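Local coordinates for 70 KDA protein (Xanthomonas sp., PDB 4B2N) that cleaves rubber oxidatively as a processive dioxygenase that carries two covalently bound c-type hemes, at residues A[370-375]-A[645-650]. Sequence-based numbering, arbitrary orientation.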
# COMPACT_ATOMS: atom_id res chain seq x y z
N ARG A 370 1.32 11.18 27.76
CA ARG A 370 0.78 12.55 27.69
C ARG A 370 -0.62 12.50 27.07
O ARG A 370 -0.80 12.02 25.96
CB ARG A 370 1.71 13.48 26.89
CG ARG A 370 1.70 14.95 27.36
CD ARG A 370 0.47 15.74 26.95
NE ARG A 370 0.80 17.11 26.52
CZ ARG A 370 -0.10 17.98 26.04
NH1 ARG A 370 -1.38 17.63 25.98
NH2 ARG A 370 0.27 19.20 25.65
N ASP A 371 -1.62 12.98 27.81
CA ASP A 371 -2.97 13.00 27.30
C ASP A 371 -3.10 14.20 26.37
O ASP A 371 -2.92 15.32 26.80
CB ASP A 371 -3.98 13.09 28.44
CG ASP A 371 -5.45 13.05 27.97
OD1 ASP A 371 -5.81 13.19 26.73
OD2 ASP A 371 -6.28 12.88 28.88
N LEU A 372 -3.44 13.97 25.10
CA LEU A 372 -3.52 15.09 24.17
C LEU A 372 -4.71 15.99 24.42
O LEU A 372 -4.73 17.15 23.96
CB LEU A 372 -3.43 14.63 22.68
CG LEU A 372 -2.06 14.01 22.34
CD1 LEU A 372 -2.11 13.39 20.95
CD2 LEU A 372 -0.88 14.96 22.46
N TRP A 373 -5.69 15.43 25.14
CA TRP A 373 -6.89 16.13 25.58
C TRP A 373 -6.76 16.65 26.99
O TRP A 373 -7.75 17.09 27.55
CB TRP A 373 -8.08 15.17 25.54
CG TRP A 373 -8.55 14.85 24.16
CD1 TRP A 373 -9.64 15.41 23.47
CD2 TRP A 373 -7.96 13.88 23.22
NE1 TRP A 373 -9.77 14.85 22.22
CE2 TRP A 373 -8.77 13.93 22.00
CE3 TRP A 373 -6.87 13.00 23.27
CZ2 TRP A 373 -8.50 13.14 20.88
CZ3 TRP A 373 -6.58 12.21 22.13
CH2 TRP A 373 -7.38 12.28 20.97
N ALA A 374 -5.56 16.60 27.59
CA ALA A 374 -5.38 17.11 28.97
C ALA A 374 -5.78 18.58 29.11
O ALA A 374 -5.66 19.36 28.16
CB ALA A 374 -3.96 16.92 29.43
N SER A 375 -6.24 18.94 30.29
CA SER A 375 -6.58 20.34 30.63
C SER A 375 -7.59 20.92 29.65
O SER A 375 -7.40 22.04 29.19
CB SER A 375 -5.36 21.26 30.66
OG SER A 375 -4.26 20.73 31.39
N GLN A 645 -2.05 19.41 18.05
CA GLN A 645 -1.90 20.89 18.27
C GLN A 645 -1.75 21.28 19.73
O GLN A 645 -1.24 22.35 20.00
CB GLN A 645 -3.10 21.61 17.71
CG GLN A 645 -4.31 21.46 18.61
CD GLN A 645 -5.61 21.66 17.85
OE1 GLN A 645 -5.63 22.22 16.75
NE2 GLN A 645 -6.71 21.15 18.42
N SER A 646 -2.22 20.43 20.64
CA SER A 646 -2.19 20.69 22.09
C SER A 646 -0.77 20.48 22.64
O SER A 646 -0.48 20.91 23.77
CB SER A 646 -3.17 19.74 22.80
OG SER A 646 -2.68 18.37 22.87
N LEU A 647 0.12 19.84 21.85
CA LEU A 647 1.51 19.61 22.27
C LEU A 647 2.28 20.92 22.37
O LEU A 647 1.91 21.91 21.77
CB LEU A 647 2.25 18.70 21.28
CG LEU A 647 1.65 17.32 21.27
CD1 LEU A 647 2.15 16.63 20.01
CD2 LEU A 647 2.14 16.56 22.50
N THR A 648 3.37 20.90 23.14
CA THR A 648 4.30 22.01 23.13
C THR A 648 5.38 21.70 22.14
O THR A 648 5.60 20.51 21.82
CB THR A 648 4.95 22.31 24.51
OG1 THR A 648 5.83 21.22 24.91
CG2 THR A 648 3.84 22.75 25.62
N ASP A 649 6.04 22.73 21.63
CA ASP A 649 7.16 22.48 20.73
C ASP A 649 8.23 21.61 21.42
O ASP A 649 8.88 20.80 20.75
CB ASP A 649 7.79 23.78 20.25
CG ASP A 649 7.02 24.44 19.11
OD1 ASP A 649 5.97 23.97 18.62
OD2 ASP A 649 7.49 25.51 18.72
N SER A 650 8.45 21.80 22.73
CA SER A 650 9.39 20.92 23.44
C SER A 650 8.94 19.45 23.43
O SER A 650 9.79 18.54 23.26
CB SER A 650 9.63 21.34 24.88
OG SER A 650 10.28 22.58 24.80
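Ser646 is held to the 370-375 loop through both its hydroxyl and its carbonyl. Ser646 OG, set between its own backbone N and carbonyl carbon (chi1 74°), donates to Leu372 O at 2.6 Å, in the plane of that carbonyl and on a lone pair. Ser646 O in turn accepts from Arg370 NH2 at 2.6 Å, a bent bond whose donor sits well above the carbonyl plane. The guanidinium spans the two segments: Arg370 NH1 gives a straighter bond (156° at the hydrogen) to Asp371 O at 2.9 Å, almost in the guanidinium plane. Ala374 N closes the type I turn 371-374 on that same oxygen from the opposite face, so one carbonyl both shapes the turn and fixes the arginine head. Over one guanidinium face lies Leu647 CD2, offset toward the rim, while a salt bridge from NE to Glu651 ties the group to the start of helix 649-660. Beside these polar bonds Leu372 and Leu647 cross obliquely, with Leu372 CD2 against Leu647 CD2 at 3.4 Å, tighter than usual van der Waals contact. Both leucines touch heme c, and Leu372 lies near the heme-bearing Cys390 and the axial ligand His641; the pair thus forms part of the heme wall. The contact joins the loop following helix 357-369 to the turn that leads into helix 649-660, just before its N-cap, Thr648, with Leu647 also packing on Leu655 and, in helix 524-528, on Leu528.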